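Local coordinates for protein sulfatase (PDB 6USS) that probably hydrolyses aryl sulfate esters, as a calcium-binding gut bacterial enzyme of the sulfatase family, at residues I37-D42 / L255-Y260; H159-G164 / F183-A188. The protein carries 1 engineered substitution. All coordinates share one frame; numbering follows the deposited sequence.

Contact 1 of 2, residues I37-D42 / L255-Y260. With CA (calcium ion), chain C.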
ATOM      1  N   ILE A  37       1.548  14.460 -12.382  1.00 14.47           N
ATOM      2  CA  ILE A  37       2.495  14.760 -11.319  1.00 14.12           C
ATOM      3  C   ILE A  37       2.005  15.996 -10.578  1.00 18.51           C
ATOM      4  O   ILE A  37       1.856  17.074 -11.175  1.00 19.99           O
ATOM      5  CB  ILE A  37       3.912  14.996 -11.847  1.00 15.54           C
ATOM      6  CG1 ILE A  37       4.455  13.761 -12.557  1.00 15.47           C
ATOM      7  CG2 ILE A  37       4.826  15.382 -10.687  1.00 10.78           C
ATOM      8  CD1 ILE A  37       5.801  14.039 -13.232  1.00  9.83           C
ATOM      9  N   LEU A  38       1.764  15.835  -9.274  1.00 15.81           N
ATOM     10  CA  LEU A  38       1.513  16.934  -8.344  1.00 14.95           C
ATOM     11  C   LEU A  38       2.813  17.202  -7.600  1.00 17.30           C
ATOM     12  O   LEU A  38       3.234  16.389  -6.767  1.00 20.59           O
ATOM     13  CB  LEU A  38       0.394  16.575  -7.367  1.00 16.84           C
ATOM     14  CG  LEU A  38       0.101  17.584  -6.263  1.00 16.98           C
ATOM     15  CD1 LEU A  38      -0.217  18.944  -6.876  1.00 19.00           C
ATOM     16  CD2 LEU A  38      -1.073  17.091  -5.415  1.00 16.21           C
ATOM     17  N   PHE A  39       3.465  18.320  -7.920  1.00 19.45           N
ATOM     18  CA  PHE A  39       4.750  18.697  -7.323  1.00 17.55           C
ATOM     19  C   PHE A  39       4.418  19.750  -6.271  1.00 17.53           C
ATOM     20  O   PHE A  39       4.010  20.871  -6.604  1.00 19.22           O
ATOM     21  CB  PHE A  39       5.707  19.195  -8.408  1.00 12.90           C
ATOM     22  CG  PHE A  39       7.123  19.489  -7.951  1.00 13.93           C
ATOM     23  CD1 PHE A  39       7.448  20.705  -7.368  1.00 16.10           C
ATOM     24  CD2 PHE A  39       8.149  18.584  -8.183  1.00 16.14           C
ATOM     25  CE1 PHE A  39       8.766  20.994  -6.992  1.00 17.33           C
ATOM     26  CE2 PHE A  39       9.470  18.866  -7.808  1.00 13.65           C
ATOM     27  CZ  PHE A  39       9.776  20.065  -7.210  1.00 17.27           C
ATOM     28  N   MET A  40       4.557  19.369  -4.999  1.00 16.43           N
ATOM     29  CA  MET A  40       4.142  20.181  -3.856  1.00 17.14           C
ATOM     30  C   MET A  40       5.372  20.572  -3.050  1.00 19.87           C
ATOM     31  O   MET A  40       6.084  19.701  -2.528  1.00 17.89           O
ATOM     32  CB  MET A  40       3.149  19.425  -2.966  1.00 13.24           C
ATOM     33  CG  MET A  40       2.660  20.220  -1.768  1.00 15.67           C
ATOM     34  SD  MET A  40       1.470  21.538  -2.148  1.00 20.66           S
ATOM     35  CE  MET A  40       0.163  20.575  -2.902  1.00 18.26           C
ATOM     36  N   VAL A  41       5.606  21.877  -2.931  1.00 15.98           N
ATOM     37  CA  VAL A  41       6.686  22.405  -2.108  1.00 17.26           C
ATOM     38  C   VAL A  41       6.116  22.808  -0.759  1.00 19.00           C
ATOM     39  O   VAL A  41       4.959  23.223  -0.649  1.00 23.04           O
ATOM     40  CB  VAL A  41       7.375  23.593  -2.804  1.00 17.55           C
ATOM     41  CG1 VAL A  41       8.612  23.990  -2.050  1.00 14.35           C
ATOM     42  CG2 VAL A  41       7.698  23.226  -4.242  1.00 13.21           C
ATOM     43  N   ASP A  42       6.928  22.676   0.282  1.00 20.67           N
ATOM     44  CA  ASP A  42       6.514  22.993   1.645  1.00 21.37           C
ATOM     45  C   ASP A  42       6.920  24.415   2.035  1.00 19.23           C
ATOM     46  O   ASP A  42       8.074  24.810   1.846  1.00 17.61           O
ATOM     47  CB  ASP A  42       7.128  22.000   2.628  1.00 19.24           C
ATOM     48  CG  ASP A  42       6.452  22.040   3.959  1.00 23.43           C
ATOM     49  OD1 ASP A  42       5.252  22.389   3.970  1.00 25.38           O
ATOM     50  OD2 ASP A  42       7.100  21.729   4.986  1.00 24.48           O
ATOM     51  N   LEU A 255       2.141  10.673  -9.480  1.00 16.95           N
ATOM     52  CA  LEU A 255       3.240  10.896  -8.562  1.00 14.15           C
ATOM     53  C   LEU A 255       2.928  12.128  -7.727  1.00 17.41           C
ATOM     54  O   LEU A 255       2.786  13.226  -8.272  1.00 17.57           O
ATOM     55  CB  LEU A 255       4.543  11.081  -9.330  1.00 15.64           C
ATOM     56  CG  LEU A 255       5.701  11.632  -8.490  1.00 17.08           C
ATOM     57  CD1 LEU A 255       5.961  10.729  -7.331  1.00 12.84           C
ATOM     58  CD2 LEU A 255       6.967  11.788  -9.337  1.00 13.97           C
ATOM     59  N   TYR A 256       2.810  11.948  -6.413  1.00 17.21           N
ATOM     60  CA  TYR A 256       2.686  13.079  -5.490  1.00 17.63           C
ATOM     61  C   TYR A 256       4.087  13.408  -4.996  1.00 18.33           C
ATOM     62  O   TYR A 256       4.568  12.852  -4.007  1.00 19.12           O
ATOM     63  CB  TYR A 256       1.750  12.757  -4.329  1.00 14.77           C
ATOM     64  CG  TYR A 256       1.561  13.877  -3.301  1.00 15.36           C
ATOM     65  CD1 TYR A 256       1.417  15.212  -3.686  1.00 14.42           C
ATOM     66  CD2 TYR A 256       1.489  13.584  -1.938  1.00 17.32           C
ATOM     67  CE1 TYR A 256       1.219  16.236  -2.728  1.00 14.22           C
ATOM     68  CE2 TYR A 256       1.290  14.584  -0.988  1.00 17.86           C
ATOM     69  CZ  TYR A 256       1.155  15.910  -1.386  1.00 15.80           C
ATOM     70  OH  TYR A 256       0.961  16.878  -0.415  1.00 14.86           O
ATOM     71  N   MET A 257       4.755  14.321  -5.698  1.00 18.85           N
ATOM     72  CA  MET A 257       6.113  14.735  -5.338  1.00 18.81           C
ATOM     73  C   MET A 257       6.007  15.865  -4.326  1.00 17.09           C
ATOM     74  O   MET A 257       5.857  17.029  -4.688  1.00 17.21           O
ATOM     75  CB  MET A 257       6.884  15.164  -6.580  1.00 17.47           C
ATOM     76  CG  MET A 257       8.349  15.441  -6.330  1.00 17.73           C
ATOM     77  SD  MET A 257       9.250  13.896  -6.125  1.00 24.74           S
ATOM     78  CE  MET A 257      10.850  14.485  -5.551  1.00 18.27           C
ATOM     79  N   ALA A 258       6.083  15.519  -3.038  1.00 16.34           N
ATOM     80  CA  ALA A 258       5.844  16.467  -1.949  1.00 16.52           C
ATOM     81  C   ALA A 258       7.148  16.698  -1.185  1.00 14.41           C
ATOM     82  O   ALA A 258       7.473  15.949  -0.266  1.00 12.58           O
ATOM     83  CB  ALA A 258       4.736  15.962  -1.024  1.00 13.43           C
ATOM     84  N   HIS A 259       7.868  17.757  -1.554  1.00 18.54           N
ATOM     85  CA  HIS A 259       9.186  18.032  -0.989  1.00 18.83           C
ATOM     86  C   HIS A 259       9.112  18.360   0.498  1.00 21.15           C
ATOM     87  O   HIS A 259       8.119  18.910   0.993  1.00 21.99           O
ATOM     88  CB  HIS A 259       9.859  19.193  -1.726  1.00 14.18           C
ATOM     89  CG  HIS A 259      10.598  18.758  -2.939  1.00 15.00           C
ATOM     90  ND1 HIS A 259      11.841  18.168  -2.872  1.00 17.40           N
ATOM     91  CD2 HIS A 259      10.258  18.774  -4.249  1.00 16.11           C
ATOM     92  CE1 HIS A 259      12.240  17.848  -4.089  1.00 15.57           C
ATOM     93  NE2 HIS A 259      11.299  18.209  -4.944  1.00 19.28           N
ATOM     94  N   TYR A 260      10.181  18.006   1.215  1.00 16.08           N
ATOM     95  CA  TYR A 260      10.344  18.551   2.556  1.00 22.40           C
ATOM     96  C   TYR A 260      10.857  19.986   2.506  1.00 21.80           C
ATOM     97  O   TYR A 260      10.537  20.785   3.396  1.00 22.53           O
ATOM     98  CB  TYR A 260      11.276  17.667   3.387  1.00 22.14           C
ATOM     99  CG  TYR A 260      10.602  16.418   3.876  1.00 15.74           C
ATOM    100  CD1 TYR A 260       9.771  16.453   4.980  1.00 15.41           C
ATOM    101  CD2 TYR A 260      10.782  15.209   3.226  1.00 16.79           C
ATOM    102  CE1 TYR A 260       9.133  15.323   5.424  1.00 18.40           C
ATOM    103  CE2 TYR A 260      10.143  14.060   3.656  1.00 17.84           C
ATOM    104  CZ  TYR A 260       9.315  14.120   4.767  1.00 19.91           C
ATOM    105  OH  TYR A 260       8.675  12.988   5.244  1.00 16.69           O
TER
HETATM  106 CA    CA C 601       3.831  23.726   5.183  1.00 22.43          CA
HETATM  107  O   HOH W   1       5.505  19.259   0.196  1.00 15.53           O
HETATM  108  O   HOH W   2       9.125  19.462   5.497  1.00 22.65           O

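Contact 2 of 2, residues H159-G164 / F183-A188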
ATOM      1  N   HIS A 159      -1.399   3.867 -11.158  1.00 20.94           N
ATOM      2  CA  HIS A 159      -0.298   3.460 -10.287  1.00 21.36           C
ATOM      3  C   HIS A 159       0.101   4.688  -9.470  1.00 22.30           C
ATOM      4  O   HIS A 159       0.565   5.685 -10.032  1.00 20.77           O
ATOM      5  CB  HIS A 159       0.875   2.919 -11.102  1.00 17.25           C
ATOM      6  CG  HIS A 159       2.091   2.611 -10.279  1.00 21.33           C
ATOM      7  ND1 HIS A 159       2.092   1.669  -9.271  1.00 21.41           N
ATOM      8  CD2 HIS A 159       3.346   3.123 -10.314  1.00 23.14           C
ATOM      9  CE1 HIS A 159       3.296   1.605  -8.729  1.00 19.31           C
ATOM     10  NE2 HIS A 159       4.077   2.477  -9.342  1.00 19.04           N
ATOM     11  N   THR A 160      -0.105   4.631  -8.151  1.00 18.29           N
ATOM     12  CA  THR A 160      -0.017   5.810  -7.293  1.00 16.13           C
ATOM     13  C   THR A 160       1.282   5.800  -6.500  1.00 17.34           C
ATOM     14  O   THR A 160       1.597   4.809  -5.828  1.00 16.86           O
ATOM     15  CB  THR A 160      -1.209   5.855  -6.342  1.00 16.53           C
ATOM     16  OG1 THR A 160      -1.287   4.614  -5.638  1.00 21.27           O
ATOM     17  CG2 THR A 160      -2.486   6.027  -7.126  1.00 19.45           C
ATOM     18  N   ILE A 161       2.023   6.903  -6.568  1.00 13.13           N
ATOM     19  CA  ILE A 161       3.331   7.024  -5.938  1.00 13.84           C
ATOM     20  C   ILE A 161       3.325   8.247  -5.036  1.00 18.66           C
ATOM     21  O   ILE A 161       2.974   9.346  -5.485  1.00 16.57           O
ATOM     22  CB  ILE A 161       4.460   7.163  -6.976  1.00 15.58           C
ATOM     23  CG1 ILE A 161       4.419   6.028  -7.987  1.00 17.15           C
ATOM     24  CG2 ILE A 161       5.810   7.257  -6.288  1.00 11.98           C
ATOM     25  CD1 ILE A 161       5.261   6.294  -9.202  1.00 15.93           C
ATOM     26  N   HIS A 162       3.739   8.060  -3.778  1.00 15.64           N
ATOM     27  CA  HIS A 162       3.998   9.151  -2.847  1.00 15.66           C
ATOM     28  C   HIS A 162       5.493   9.280  -2.558  1.00 15.96           C
ATOM     29  O   HIS A 162       6.167   8.291  -2.226  1.00 15.93           O
ATOM     30  CB  HIS A 162       3.276   8.982  -1.507  1.00 14.04           C
ATOM     31  CG  HIS A 162       3.779   9.931  -0.466  1.00 13.47           C
ATOM     32  ND1 HIS A 162       3.340  11.237  -0.376  1.00 16.71           N
ATOM     33  CD2 HIS A 162       4.773   9.808   0.445  1.00 14.93           C
ATOM     34  CE1 HIS A 162       3.995  11.855   0.593  1.00 16.99           C
ATOM     35  NE2 HIS A 162       4.871  11.010   1.107  1.00 20.16           N
ATOM     36  N   CYS A 163       5.992  10.512  -2.618  1.00 15.33           N
ATOM     37  CA  CYS A 163       7.407  10.770  -2.408  1.00 16.26           C
ATOM     38  C   CYS A 163       7.575  12.050  -1.606  1.00 19.29           C
ATOM     39  O   CYS A 163       7.204  13.133  -2.080  1.00 20.39           O
ATOM     40  CB  CYS A 163       8.124  10.871  -3.754  1.00 15.14           C
ATOM     41  SG  CYS A 163       9.900  11.190  -3.579  1.00 24.33           S
ATOM     42  N   GLY A 164       8.132  11.923  -0.401  1.00 19.00           N
ATOM     43  CA  GLY A 164       8.369  13.086   0.441  1.00 16.76           C
ATOM     44  C   GLY A 164       7.450  13.257   1.644  1.00 18.51           C
ATOM     45  O   GLY A 164       7.104  12.284   2.324  1.00 16.73           O
ATOM     46  N   PHE A 183      -1.708   5.096  -1.637  1.00 20.19           N
ATOM     47  CA  PHE A 183      -0.498   5.073  -2.453  1.00 20.07           C
ATOM     48  C   PHE A 183       0.094   3.660  -2.493  1.00 20.42           C
ATOM     49  O   PHE A 183       0.260   3.009  -1.451  1.00 20.55           O
ATOM     50  CB  PHE A 183       0.533   6.076  -1.917  1.00 19.13           C
ATOM     51  CG  PHE A 183       0.156   7.523  -2.143  1.00 16.92           C
ATOM     52  CD1 PHE A 183       0.465   8.161  -3.348  1.00 17.26           C
ATOM     53  CD2 PHE A 183      -0.503   8.247  -1.148  1.00 14.90           C
ATOM     54  CE1 PHE A 183       0.125   9.507  -3.565  1.00 17.16           C
ATOM     55  CE2 PHE A 183      -0.855   9.592  -1.345  1.00 15.60           C
ATOM     56  CZ  PHE A 183      -0.544  10.224  -2.563  1.00 15.12           C
ATOM     57  N   GLU A 184       0.395   3.178  -3.700  1.00 19.15           N
ATOM     58  CA  GLU A 184       1.004   1.861  -3.830  1.00 16.61           C
ATOM     59  C   GLU A 184       2.497   1.881  -3.543  1.00 15.44           C
ATOM     60  O   GLU A 184       3.058   0.839  -3.178  1.00 13.25           O
ATOM     61  CB  GLU A 184       0.744   1.314  -5.226  1.00 19.67           C
ATOM     62  CG  GLU A 184      -0.735   1.119  -5.538  1.00 17.56           C
ATOM     63  CD  GLU A 184      -0.959   0.704  -6.977  1.00 19.45           C
ATOM     64  OE1 GLU A 184      -0.314   1.294  -7.872  1.00 26.53           O
ATOM     65  OE2 GLU A 184      -1.765  -0.222  -7.215  1.00 19.05           O
ATOM     66  N   VAL A 185       3.132   3.052  -3.677  1.00 16.33           N
ATOM     67  CA  VAL A 185       4.564   3.247  -3.474  1.00 17.07           C
ATOM     68  C   VAL A 185       4.761   4.426  -2.523  1.00 15.95           C
ATOM     69  O   VAL A 185       4.175   5.498  -2.725  1.00 14.72           O
ATOM     70  CB  VAL A 185       5.298   3.500  -4.810  1.00 15.38           C
ATOM     71  CG1 VAL A 185       6.763   3.880  -4.564  1.00 12.28           C
ATOM     72  CG2 VAL A 185       5.183   2.276  -5.726  1.00 12.81           C
ATOM     73  N   ASN A 186       5.588   4.229  -1.490  1.00 15.11           N
ATOM     74  CA  ASN A 186       5.882   5.263  -0.495  1.00 20.49           C
ATOM     75  C   ASN A 186       7.387   5.480  -0.410  1.00 21.37           C
ATOM     76  O   ASN A 186       8.129   4.547  -0.086  1.00 20.01           O
ATOM     77  CB  ASN A 186       5.330   4.892   0.891  1.00 19.86           C
ATOM     78  CG  ASN A 186       5.706   5.915   1.969  1.00 19.43           C
ATOM     79  OD1 ASN A 186       6.129   7.031   1.658  1.00 13.90           O
ATOM     80  ND2 ASN A 186       5.531   5.545   3.238  1.00 17.52           N
ATOM     81  N   ILE A 187       7.830   6.707  -0.676  1.00 15.10           N
ATOM     82  CA  ILE A 187       9.202   7.127  -0.423  1.00 14.12           C
ATOM     83  C   ILE A 187       9.158   8.213   0.652  1.00 18.88           C
ATOM     84  O   ILE A 187       8.651   9.323   0.410  1.00 17.18           O
ATOM     85  CB  ILE A 187       9.900   7.641  -1.690  1.00 20.04           C
ATOM     86  CG1 ILE A 187      10.000   6.536  -2.751  1.00 17.31           C
ATOM     87  CG2 ILE A 187      11.277   8.200  -1.354  1.00 14.92           C
ATOM     88  CD1 ILE A 187      10.221   7.080  -4.182  1.00 12.86           C
ATOM     89  N   ALA A 188       9.674   7.887   1.840  1.00 15.41           N
ATOM     90  CA  ALA A 188       9.968   8.830   2.925  1.00 18.52           C
ATOM     91  C   ALA A 188       8.723   9.427   3.588  1.00 18.03           C
ATOM     92  O   ALA A 188       8.841  10.399   4.357  1.00 18.22           O
ATOM     93  CB  ALA A 188      10.879   9.964   2.438  1.00 15.29           C
TER

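Contact 1 of 2, residues I37-D42 / L255-Y260
F39 and H259 meet ring to ring, F39 CZ lying 3.3 Å from H259 CD2 at the edge of the imidazole, planes oblique at 59°. On the same side of the sheet the F39 ring, long enough to reach both, touches M257 CG with CD2 at 3.7 Å. H259 NE2 is hydrogen-bonded to S298 OG of helix 283-308. On the other side, Y256 gives its ring to two apolar partners, CD1 to L38 CD2 (3.6 Å) and CE1 to M40 CB (3.7 Å). Strands 35-41 and 253-258 are parallel neighbours in the central sheet of the alkaline phosphatase-like sulfatase fold. Four backbone bonds join them, including M40 N to M257 O, 2.7 Å and nearly straight at 171°. Where the strands end, D42 CB packs on H259 O at 3.6 Å and on Y260 O; CG stands anti to the backbone N (chi1 -164°). OD1 binds the calcium ion at 2.3 Å and is hydrogen-bonded to R92, while OD2 forms a salt bridge with K165 and a water probably links it to Y260 O. Aspartate suits the place, its short arm carrying a charged oxygen to the ion, whose other ligands are D43, D322, N323 and the engineered C88.

Contact 2 of 2, residues H159-G164 / F183-A188
T160 meets the backbone N of E184 with two oxygens. T160 OG1 accepts the firmer bond from E184 N (2.9 Å), and the carbonyl O a weak one while also taking V185 N. With OG1 between the backbone N and the carbonyl carbon (chi1 54°), the hydroxyl lies beside the T160 carbonyl. A hydroxyl suits the place because it can accept from that N-H and also bond to G182 O. From V185 on, regular parallel pairing takes over, with H162 N to V185 O at 2.8 Å followed by I187 N to H162 O and G164 N to I187 O, joining strand 185-187 to strand 159-164 in the large mixed sheet.

On one side of the pair, I161 and V185 pack side by side, CG2 to CG1 at 3.9 Å, and C163 SG touches I187 CG2. On the other, F183 lays a ring face beneath H162 CB, 3.6 Å from the ring centroid, a CH-pi contact, and the H162 ring turns its edge toward that face with planes at 64°. H162 NE2 donates to G164 O at 2.8 Å from above the carbonyl plane, helping fix the imidazole's rotation. G164 has backbone angles at which a CB would press on the carbonyl O of C163.

H159 ND1 donates to E184 OE1 (2.8 Å), tilted out of the carboxylate plane on its anti side. E184 OE2 is hydrogen-bonded to H180 ND1 of the second subunit, so the carboxylate spans two histidines across the subunit boundary, and its negative charge would probably make a proton on either easier to keep.

The centre of contact 1 lies about 10 Å from the centre of the chain, that of contact 2 about 18 Å, yet both belong to one sheet, where strands 253-258 and 159-164 are neighbours. Probable hydrogen bonds run between them, Y256 N to I161 O at 2.8 Å and Y260 OH to A188 O at 2.7 Å. Contact 1 is fully buried and, beyond its backbone pairing, mostly apolar until its end turns charged at the calcium ion. Contact 2 is buried in the main but includes the partly exposed V185 and N186; the side-chain hydrogen bonds that cross between its segments gather at the start of the pairing, and E184 reaches the second subunit. Along the chain, contact 2 is nested within the loop that contact 1 closes.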